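Local coordinates for putative transcriptional regulator (Streptomyces coelicolor A3, PDB 2RA5), which probably acts as a DNA-binding transcription factor of the GntR family, with a UTRA domain whose pocket here holds meso-tartaric acid, at residues T113-T118 and S131-I136; E145-L150 and S235-E240; T212-T217 and F227-Y232. One frame throughout, in Å; residues are numbered along the deposited sequence.

How the interactions relate
All three interactions belong to the UTRA domain. Interaction 1 pairs the first two strands of its antiparallel sheet, and interaction 3 is a hairpin closer to the middle of the chain. In interaction 2 the strand lying between those pairs meets the chain that leaves the hairpin. Interactions 2 and 3, with centres about 13 Å apart, touch directly: Tyr149 N lies 2.8 Å from Thr231 O, a probable hydrogen bond. Interactions 1 and 2 have centres about 25 Å apart, on opposite sides of the chain's centre. Tartrate is bound by Arg215 of interaction 3; it lies about 8 Å from the Tyr237 side chain and about 13 Å from that of Arg135.

Interaction 1: T113-T118 and S131-I136; sequences TVVPAT and SEVHRI
Thr113 and Arg135 exchange two backbone hydrogen bonds, with Thr113 N 2.8 Å from Arg135 O, and begin an antiparallel ladder that runs to Pro116 and Glu132. Val115 and Val133 form the next hydrogen-bonded pair: Val133 N is 2.9 Å from Val115 O, while the return bond from Val115 N to Val133 O is weak. Just beyond the ladder, Ala117 N reaches Ser131 O at 2.7 Å. Pro116 is tolerated because it stands in a non-hydrogen-bonded pair, where no N-H is needed toward Glu132. The strands are strongly twisted, their directions 133° apart. They are the first two of the antiparallel UTRA sheet, joined by helix 119-125, and strand 106-116 is outermost within this chain. A water adds a polar link on the face of Val114 and His134: it donates to Thr113 O at 2.9 Å and lies 3.0 Å from His134 ND1, in the plane of the imidazole. Val114 CG2 packs beside the imidazole, 3.8 Å from His134 ND1, the two side chains alongside each other. On the other face Arg135 runs beside Thr113. Its chain is extended as far as CD and then bends, chi3 111° placing NE, where Glu137 OE1 forms a salt bridge with it. Thr113 CG2 packs over one face of the guanidinium, offset toward its rim, where a methyl suits the flat cation without competing for its N-H groups. Val115 CG2 meets the edge, 3.3 Å from Arg135 NH2. Ala117 CB and Val133 CG1 make apolar contact, and both residues also touch Val127.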
loop_
_atom_site.group_PDB
_atom_site.type_symbol
_atom_site.label_atom_id
_atom_site.label_comp_id
_atom_site.label_asym_id
_atom_site.label_seq_id
_atom_site.Cartn_x
_atom_site.Cartn_y
_atom_site.Cartn_z
ATOM N N THR A 113 -5.335 -27.194 1.617
ATOM C CA THR A 113 -4.499 -28.287 2.053
ATOM C C THR A 113 -3.806 -28.092 3.430
ATOM O O THR A 113 -3.942 -27.072 4.114
ATOM C CB THR A 113 -3.478 -28.641 0.924
ATOM O OG1 THR A 113 -2.785 -29.862 1.229
ATOM C CG2 THR A 113 -2.492 -27.503 0.671
ATOM N N VAL A 114 -3.091 -29.125 3.837
ATOM C CA VAL A 114 -2.327 -29.115 5.071
ATOM C C VAL A 114 -0.880 -29.393 4.689
ATOM O O VAL A 114 -0.599 -30.200 3.797
ATOM C CB VAL A 114 -2.847 -30.155 6.079
ATOM C CG1 VAL A 114 -1.914 -30.262 7.204
ATOM C CG2 VAL A 114 -4.222 -29.769 6.617
ATOM N N VAL A 115 0.040 -28.738 5.385
ATOM C CA VAL A 115 1.367 -28.493 4.842
ATOM C C VAL A 115 2.333 -28.260 6.013
ATOM O O VAL A 115 1.917 -27.784 7.067
ATOM C CB VAL A 115 1.273 -27.257 3.881
ATOM C CG1 VAL A 115 2.387 -26.298 4.081
ATOM C CG2 VAL A 115 1.139 -27.702 2.424
ATOM N N PRO A 116 3.611 -28.633 5.860
ATOM C CA PRO A 116 4.570 -28.349 6.940
ATOM C C PRO A 116 5.079 -26.921 6.867
ATOM O O PRO A 116 5.405 -26.483 5.773
ATOM C CB PRO A 116 5.715 -29.330 6.650
ATOM C CG PRO A 116 5.584 -29.621 5.166
ATOM C CD PRO A 116 4.110 -29.680 4.947
ATOM N N ALA A 117 5.171 -26.213 7.991
ATOM C CA ALA A 117 5.627 -24.823 7.957
ATOM C C ALA A 117 7.106 -24.675 7.560
ATOM O O ALA A 117 7.975 -25.335 8.112
ATOM C CB ALA A 117 5.356 -24.139 9.278
ATOM N N THR A 118 7.372 -23.839 6.560
ATOM C CA THR A 118 8.736 -23.436 6.222
ATOM C C THR A 118 9.152 -22.427 7.272
ATOM O O THR A 118 8.357 -22.057 8.139
ATOM C CB THR A 118 8.802 -22.739 4.858
ATOM O OG1 THR A 118 7.922 -21.608 4.877
ATOM C CG2 THR A 118 8.353 -23.691 3.753
ATOM N N SER A 131 5.968 -27.773 11.552
ATOM C CA SER A 131 4.688 -28.072 12.202
ATOM C C SER A 131 3.604 -27.874 11.131
ATOM O O SER A 131 3.838 -27.220 10.103
ATOM C CB SER A 131 4.457 -27.200 13.448
ATOM O OG SER A 131 4.254 -25.835 13.128
ATOM N N GLU A 132 2.428 -28.442 11.340
ATOM C CA GLU A 132 1.452 -28.450 10.273
ATOM C C GLU A 132 0.571 -27.208 10.314
ATOM O O GLU A 132 0.135 -26.779 11.377
ATOM C CB GLU A 132 0.621 -29.718 10.331
ATOM C CG GLU A 132 0.492 -30.486 8.997
ATOM C CD GLU A 132 -0.341 -31.787 9.114
ATOM O OE1 GLU A 132 -1.355 -31.800 9.859
ATOM O OE2 GLU A 132 0.033 -32.810 8.488
ATOM N N VAL A 133 0.347 -26.612 9.145
ATOM C CA VAL A 133 -0.526 -25.463 9.041
ATOM C C VAL A 133 -1.457 -25.687 7.862
ATOM O O VAL A 133 -1.213 -26.552 7.018
ATOM C CB VAL A 133 0.274 -24.147 8.894
ATOM C CG1 VAL A 133 1.122 -23.895 10.161
ATOM C CG2 VAL A 133 1.150 -24.206 7.670
ATOM N N HIS A 134 -2.542 -24.927 7.824
ATOM C CA HIS A 134 -3.462 -24.997 6.713
ATOM C C HIS A 134 -2.999 -24.069 5.615
ATOM O O HIS A 134 -2.699 -22.913 5.878
ATOM C CB HIS A 134 -4.860 -24.586 7.170
ATOM C CG HIS A 134 -5.479 -25.538 8.163
ATOM N ND1 HIS A 134 -6.164 -26.665 7.764
ATOM C CD2 HIS A 134 -5.509 -25.512 9.507
ATOM C CE1 HIS A 134 -6.596 -27.300 8.850
ATOM N NE2 HIS A 134 -6.221 -26.639 9.908
ATOM N N ARG A 135 -2.936 -24.566 4.384
ATOM C CA ARG A 135 -2.712 -23.681 3.241
ATOM C C ARG A 135 -3.937 -23.546 2.317
ATOM O O ARG A 135 -4.394 -24.513 1.697
ATOM C CB ARG A 135 -1.477 -24.088 2.425
ATOM C CG ARG A 135 -1.193 -23.128 1.253
ATOM C CD ARG A 135 0.132 -23.371 0.571
ATOM N NE ARG A 135 -0.045 -23.900 -0.774
ATOM C CZ ARG A 135 0.374 -25.094 -1.175
ATOM N NH1 ARG A 135 0.169 -25.487 -2.424
ATOM N NH2 ARG A 135 1.010 -25.892 -0.329
ATOM N N ILE A 136 -4.442 -22.325 2.225
ATOM C CA ILE A 136 -5.526 -21.998 1.310
ATOM C C ILE A 136 -5.035 -21.105 0.170
ATOM O O ILE A 136 -4.219 -20.200 0.367
ATOM C CB ILE A 136 -6.710 -21.321 2.040
ATOM C CG1 ILE A 136 -7.291 -22.271 3.087
ATOM C CG2 ILE A 136 -7.796 -20.950 1.054
ATOM C CD1 ILE A 136 -8.283 -21.623 4.001
HETATM O O HOH W 1 -6.726 -26.406 4.808
#

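Interaction 2: E145-L150 and S235-E240; sequences EPMAYL and SRYSFE
Met147, present as selenomethionine, lies against Tyr237 in a Met-aromatic contact at one end of the UTRA sheet. Strand 145-154 is distorted here by a classic beta bulge, Met147 and Ala148 both facing Arg140. From CB the side chain first extends, with CG anti to the backbone N (chi1 177°). CG comes 4.0 Å from Tyr237 CB and 4.1 Å from Arg236 O. SE follows, 3.9 Å from Tyr237 CD1 and 5.1 Å from the centroid of the Tyr237 ring, which it approaches obliquely. A bend at chi3 (94°) then turns CE along the same side of the tyrosine, 3.9 Å from CD1 and 4.1 Å from CE1 of Tyr237. A long, flexible, polarisable chain suits this place, because it can follow one side of the tyrosine from CB past CD1 to CE1. Tyr237 is itself held by stacking on the Tyr232 ring, and its CE2 lies over the centre of the Phe239 ring. Past this point Phe239 and Glu240 pair with a strand of the second subunit, so that the sheet runs on across the interface. The other part of the contact is ionic. Glu145 and Arg236 cross at about a right angle, and Glu145 also forms a salt bridge through OE2 with Arg233 NH2, so its carboxylate is shared by two arginines. Bends at chi2 and chi3 bring NE of Arg236 beside Glu145, and the carboxylate and guanidinium planes stand 77° apart. Arg236 NE, 3.1 Å from Glu145 OE1, donates to that oxygen from above the carboxylate plane.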
loop_
_atom_site.group_PDB
_atom_site.type_symbol
_atom_site.label_atom_id
_atom_site.label_comp_id
_atom_site.label_asym_id
_atom_site.label_seq_id
_atom_site.Cartn_x
_atom_site.Cartn_y
_atom_site.Cartn_z
ATOM N N GLU A 145 -12.923 -11.412 -14.714
ATOM C CA GLU A 145 -11.484 -11.249 -14.914
ATOM C C GLU A 145 -10.726 -11.388 -13.584
ATOM O O GLU A 145 -11.208 -10.959 -12.532
ATOM C CB GLU A 145 -11.185 -9.902 -15.568
ATOM C CG GLU A 145 -9.821 -9.827 -16.241
ATOM C CD GLU A 145 -9.575 -8.484 -16.908
ATOM O OE1 GLU A 145 -10.540 -7.694 -17.036
ATOM O OE2 GLU A 145 -8.416 -8.216 -17.306
ATOM N N PRO A 146 -9.535 -12.006 -13.622
ATOM C CA PRO A 146 -8.758 -12.257 -12.405
ATOM C C PRO A 146 -8.151 -10.978 -11.847
ATOM O O PRO A 146 -7.513 -10.212 -12.570
ATOM C CB PRO A 146 -7.643 -13.198 -12.884
ATOM C CG PRO A 146 -8.095 -13.717 -14.199
ATOM C CD PRO A 146 -8.901 -12.608 -14.802
HETATM N N MSE A 147 -8.349 -10.758 -10.555
HETATM C CA MSE A 147 -7.927 -9.522 -9.906
HETATM C C MSE A 147 -6.739 -9.725 -8.962
HETATM O O MSE A 147 -5.792 -8.927 -8.930
HETATM C CB MSE A 147 -9.099 -8.950 -9.121
HETATM C CG MSE A 147 -8.740 -7.707 -8.356
HETATM SE SE MSE A 147 -10.251 -7.169 -7.287
HETATM C CE MSE A 147 -9.775 -8.063 -5.607
ATOM N N ALA A 148 -6.800 -10.815 -8.208
ATOM C CA ALA A 148 -5.829 -11.078 -7.163
ATOM C C ALA A 148 -5.669 -12.569 -6.914
ATOM O O ALA A 148 -6.614 -13.347 -7.095
ATOM C CB ALA A 148 -6.242 -10.377 -5.889
ATOM N N TYR A 149 -4.460 -12.947 -6.505
ATOM C CA TYR A 149 -4.151 -14.309 -6.060
ATOM C C TYR A 149 -3.821 -14.354 -4.554
ATOM O O TYR A 149 -2.826 -13.784 -4.111
ATOM C CB TYR A 149 -2.999 -14.903 -6.873
ATOM C CG TYR A 149 -3.009 -16.395 -6.803
ATOM C CD1 TYR A 149 -4.076 -17.110 -7.319
ATOM C CD2 TYR A 149 -1.981 -17.094 -6.188
ATOM C CE1 TYR A 149 -4.115 -18.479 -7.247
ATOM C CE2 TYR A 149 -2.010 -18.472 -6.109
ATOM C CZ TYR A 149 -3.084 -19.159 -6.643
ATOM O OH TYR A 149 -3.158 -20.531 -6.589
ATOM N N LEU A 150 -4.671 -15.019 -3.774
ATOM C CA LEU A 150 -4.576 -14.994 -2.316
ATOM C C LEU A 150 -4.133 -16.323 -1.689
ATOM O O LEU A 150 -4.911 -17.272 -1.664
ATOM C CB LEU A 150 -5.934 -14.609 -1.715
ATOM C CG LEU A 150 -6.702 -13.402 -2.269
ATOM C CD1 LEU A 150 -7.930 -13.108 -1.423
ATOM C CD2 LEU A 150 -5.796 -12.178 -2.383
ATOM N N SER A 235 -3.330 -3.221 -12.839
ATOM C CA SER A 235 -4.296 -2.609 -13.747
ATOM C C SER A 235 -5.717 -2.874 -13.270
ATOM O O SER A 235 -6.672 -2.332 -13.818
ATOM C CB SER A 235 -4.135 -3.181 -15.160
ATOM O OG SER A 235 -4.610 -4.523 -15.212
ATOM N N ARG A 236 -5.867 -3.710 -12.251
ATOM C CA ARG A 236 -7.196 -4.165 -11.856
ATOM C C ARG A 236 -7.525 -3.832 -10.398
ATOM O O ARG A 236 -8.671 -3.940 -9.950
ATOM C CB ARG A 236 -7.305 -5.670 -12.117
ATOM C CG ARG A 236 -7.930 -6.040 -13.455
ATOM C CD ARG A 236 -9.388 -6.412 -13.231
ATOM N NE ARG A 236 -10.251 -6.066 -14.358
ATOM C CZ ARG A 236 -10.759 -4.853 -14.564
ATOM N NH1 ARG A 236 -10.481 -3.865 -13.724
ATOM N NH2 ARG A 236 -11.542 -4.627 -15.611
ATOM N N TYR A 237 -6.507 -3.419 -9.655
ATOM C CA TYR A 237 -6.664 -3.224 -8.216
ATOM C C TYR A 237 -5.674 -2.204 -7.660
ATOM O O TYR A 237 -4.547 -2.091 -8.153
ATOM C CB TYR A 237 -6.473 -4.563 -7.479
ATOM C CG TYR A 237 -6.719 -4.461 -5.995
ATOM C CD1 TYR A 237 -7.999 -4.618 -5.476
ATOM C CD2 TYR A 237 -5.673 -4.185 -5.106
ATOM C CE1 TYR A 237 -8.240 -4.516 -4.107
ATOM C CE2 TYR A 237 -5.905 -4.077 -3.724
ATOM C CZ TYR A 237 -7.193 -4.244 -3.235
ATOM O OH TYR A 237 -7.448 -4.140 -1.884
ATOM N N SER A 238 -6.096 -1.466 -6.633
ATOM C CA SER A 238 -5.156 -0.682 -5.819
ATOM C C SER A 238 -5.652 -0.490 -4.383
ATOM O O SER A 238 -6.846 -0.624 -4.092
ATOM C CB SER A 238 -4.818 0.663 -6.482
ATOM O OG SER A 238 -5.960 1.493 -6.570
ATOM N N PHE A 239 -4.731 -0.200 -3.474
ATOM C CA PHE A 239 -5.116 -0.021 -2.078
ATOM C C PHE A 239 -5.571 1.404 -1.876
ATOM O O PHE A 239 -4.813 2.347 -2.063
ATOM C CB PHE A 239 -3.968 -0.378 -1.133
ATOM C CG PHE A 239 -3.621 -1.840 -1.136
ATOM C CD1 PHE A 239 -4.343 -2.735 -0.361
ATOM C CD2 PHE A 239 -2.588 -2.326 -1.930
ATOM C CE1 PHE A 239 -4.045 -4.089 -0.365
ATOM C CE2 PHE A 239 -2.281 -3.692 -1.939
ATOM C CZ PHE A 239 -3.014 -4.572 -1.151
ATOM N N GLU A 240 -6.839 1.556 -1.539
ATOM C CA GLU A 240 -7.427 2.881 -1.423
ATOM C C GLU A 240 -7.826 3.076 0.016
ATOM O O GLU A 240 -8.544 2.261 0.581
ATOM C CB GLU A 240 -8.665 3.019 -2.317
ATOM C CG GLU A 240 -8.414 2.880 -3.814
ATOM C CD GLU A 240 -7.649 4.051 -4.405
ATOM O OE1 GLU A 240 -7.771 5.191 -3.892
ATOM O OE2 GLU A 240 -6.922 3.825 -5.396
#

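Interaction 3: T212-T217 and F227-Y232; sequences TMERTT and FGTHTY. With SRT (S,R meso-tartaric acid), chain B.
Arg215 and Gly228, like Met213 and His230, are hydrogen-bonded pairs of two almost exactly antiparallel strands (170° between their directions), each pair closed by two backbone bonds such as Gly228 N to Arg215 O at 2.8 Å. Phe227 and Thr216 share one face, where Phe227 CD1 lies 3.6 Å from Thr216 OG1, at the edge of the ring. Ala124 of helix 119-125 touches both side chains, so the large apolar ring meets a helix there. The face of Met213, Arg215 and His230 is more intricate. Met213, present as selenomethionine, bends at chi2; its CG comes 3.4 Å from Tyr232 OH, in the plane of the tyrosine ring, and its CE comes 3.6 Å from His230 ND1, at the imidazole edge. Gly228 has no side chain, and its carbonyl carbon lies over one face of the His230 ring, toward the rim. Asn152 OD1 is hydrogen-bonded to His230 NE2 and so helps fix the imidazole. The rim of that imidazole meets Arg215: His230 CE1 sits over one face of the guanidinium, 3.5 Å from Arg215 NH1, with the two planes 79° apart. Arg215 CG is anti to the backbone N (chi1 169°), and its chain stays extended before bending at chi3. Arg215 NH1 donates to O1 of the bound tartrate at 2.9 Å, in the guanidinium plane, and weakly to its O11. A long cation suits a site for a carboxylate, whose charge it probably helps balance. Arg138 NH1 and Leu171 N also bind the tartrate, in a pocket completed by Arg140, Gly170 and Tyr172 beside this hairpin of the UTRA sheet.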
loop_
_atom_site.group_PDB
_atom_site.type_symbol
_atom_site.label_atom_id
_atom_site.label_comp_id
_atom_site.label_asym_id
_atom_site.label_seq_id
_atom_site.Cartn_x
_atom_site.Cartn_y
_atom_site.Cartn_z
ATOM N N THR A 212 2.034 -6.461 -4.493
ATOM C CA THR A 212 2.106 -7.512 -3.498
ATOM C C THR A 212 1.751 -7.008 -2.113
ATOM O O THR A 212 1.985 -5.849 -1.767
ATOM C CB THR A 212 3.502 -8.155 -3.428
ATOM O OG1 THR A 212 4.424 -7.217 -2.860
ATOM C CG2 THR A 212 3.978 -8.613 -4.810
HETATM N N MSE A 213 1.191 -7.898 -1.312
HETATM C CA MSE A 213 1.049 -7.594 0.091
HETATM C C MSE A 213 1.166 -8.828 1.007
HETATM O O MSE A 213 0.778 -9.953 0.661
HETATM C CB MSE A 213 -0.226 -6.800 0.307
HETATM C CG MSE A 213 -1.407 -7.582 0.760
HETATM SE SE MSE A 213 -1.853 -7.072 2.575
HETATM C CE MSE A 213 -3.676 -7.771 2.619
ATOM N N GLU A 214 1.768 -8.609 2.165
ATOM C CA GLU A 214 1.900 -9.654 3.171
ATOM C C GLU A 214 1.251 -9.159 4.446
ATOM O O GLU A 214 1.417 -8.003 4.823
ATOM C CB GLU A 214 3.366 -9.989 3.427
ATOM C CG GLU A 214 4.006 -10.907 2.402
ATOM C CD GLU A 214 5.489 -11.106 2.669
ATOM O OE1 GLU A 214 5.901 -11.021 3.848
ATOM O OE2 GLU A 214 6.247 -11.330 1.703
ATOM N N ARG A 215 0.495 -10.032 5.099
ATOM C CA ARG A 215 -0.217 -9.633 6.295
ATOM C C ARG A 215 -0.180 -10.732 7.359
ATOM O O ARG A 215 -0.331 -11.913 7.040
ATOM C CB ARG A 215 -1.658 -9.287 5.912
ATOM C CG ARG A 215 -2.619 -9.089 7.062
ATOM C CD ARG A 215 -4.049 -9.083 6.557
ATOM N NE ARG A 215 -4.475 -10.361 5.964
ATOM C CZ ARG A 215 -5.521 -10.494 5.146
ATOM N NH1 ARG A 215 -5.848 -11.687 4.651
ATOM N NH2 ARG A 215 -6.246 -9.431 4.813
ATOM N N THR A 216 0.029 -10.356 8.621
ATOM C CA THR A 216 -0.216 -11.300 9.710
ATOM C C THR A 216 -1.306 -10.777 10.615
ATOM O O THR A 216 -1.230 -9.657 11.096
ATOM C CB THR A 216 1.013 -11.560 10.602
ATOM O OG1 THR A 216 2.158 -11.845 9.802
ATOM C CG2 THR A 216 0.748 -12.751 11.546
ATOM N N THR A 217 -2.282 -11.620 10.917
ATOM C CA THR A 217 -3.381 -11.209 11.779
ATOM C C THR A 217 -3.343 -11.896 13.150
ATOM O O THR A 217 -3.204 -13.111 13.240
ATOM C CB THR A 217 -4.731 -11.499 11.100
ATOM O OG1 THR A 217 -4.727 -10.941 9.783
ATOM C CG2 THR A 217 -5.887 -10.913 11.914
ATOM N N PHE A 227 -1.787 -15.845 8.339
ATOM C CA PHE A 227 -0.745 -15.202 7.559
ATOM C C PHE A 227 -1.104 -15.263 6.077
ATOM O O PHE A 227 -1.381 -16.329 5.531
ATOM C CB PHE A 227 0.576 -15.911 7.760
ATOM C CG PHE A 227 1.687 -15.379 6.890
ATOM C CD1 PHE A 227 2.115 -14.063 7.019
ATOM C CD2 PHE A 227 2.316 -16.192 5.951
ATOM C CE1 PHE A 227 3.156 -13.560 6.235
ATOM C CE2 PHE A 227 3.361 -15.693 5.155
ATOM C CZ PHE A 227 3.782 -14.378 5.304
ATOM N N GLY A 228 -1.076 -14.120 5.416
ATOM C CA GLY A 228 -1.452 -14.073 4.022
ATOM C C GLY A 228 -0.344 -13.502 3.174
ATOM O O GLY A 228 0.387 -12.597 3.576
ATOM N N THR A 229 -0.218 -14.056 1.983
ATOM C CA THR A 229 0.762 -13.580 1.025
ATOM C C THR A 229 0.022 -13.454 -0.311
ATOM O O THR A 229 -0.421 -14.445 -0.893
ATOM C CB THR A 229 2.023 -14.512 0.998
ATOM O OG1 THR A 229 3.119 -13.849 0.363
ATOM C CG2 THR A 229 1.745 -15.880 0.333
ATOM N N HIS A 230 -0.147 -12.216 -0.765
ATOM C CA HIS A 230 -1.052 -11.931 -1.870
ATOM C C HIS A 230 -0.400 -11.182 -3.017
ATOM O O HIS A 230 0.546 -10.424 -2.819
ATOM C CB HIS A 230 -2.227 -11.101 -1.365
ATOM C CG HIS A 230 -2.884 -11.652 -0.148
ATOM N ND1 HIS A 230 -3.189 -10.884 0.947
ATOM C CD2 HIS A 230 -3.305 -12.912 0.153
ATOM C CE1 HIS A 230 -3.774 -11.625 1.869
ATOM N NE2 HIS A 230 -3.857 -12.868 1.398
ATOM N N THR A 231 -0.941 -11.403 -4.217
ATOM C CA THR A 231 -0.569 -10.676 -5.435
ATOM C C THR A 231 -1.800 -10.052 -6.091
ATOM O O THR A 231 -2.895 -10.632 -6.090
ATOM C CB THR A 231 0.076 -11.603 -6.466
ATOM O OG1 THR A 231 -0.612 -12.862 -6.453
ATOM C CG2 THR A 231 1.538 -11.820 -6.148
ATOM N N TYR A 232 -1.615 -8.869 -6.658
ATOM C CA TYR A 232 -2.711 -8.163 -7.311
ATOM C C TYR A 232 -2.277 -7.621 -8.659
ATOM O O TYR A 232 -1.193 -7.029 -8.770
ATOM C CB TYR A 232 -3.162 -6.984 -6.459
ATOM C CG TYR A 232 -3.439 -7.322 -5.022
ATOM C CD1 TYR A 232 -2.414 -7.344 -4.087
ATOM C CD2 TYR A 232 -4.732 -7.608 -4.593
ATOM C CE1 TYR A 232 -2.670 -7.652 -2.762
ATOM C CE2 TYR A 232 -4.995 -7.916 -3.277
ATOM C CZ TYR A 232 -3.965 -7.940 -2.359
ATOM O OH TYR A 232 -4.234 -8.247 -1.037
HETATM O O1 SRT B . -8.018 -12.768 3.142
HETATM O O11 SRT B . -7.926 -10.829 2.058
HETATM C C1 SRT B . -8.576 -11.811 2.533
HETATM C C2 SRT B . -10.079 -11.857 2.326
HETATM O O2 SRT B . -10.632 -12.999 2.989
HETATM C C3 SRT B . -10.767 -10.543 2.751
HETATM O O3 SRT B . -12.041 -10.362 2.117
HETATM C C4 SRT B . -10.992 -10.499 4.230
HETATM O O4 SRT B . -12.090 -10.904 4.718
HETATM O O41 SRT B . -10.035 -10.043 4.889
#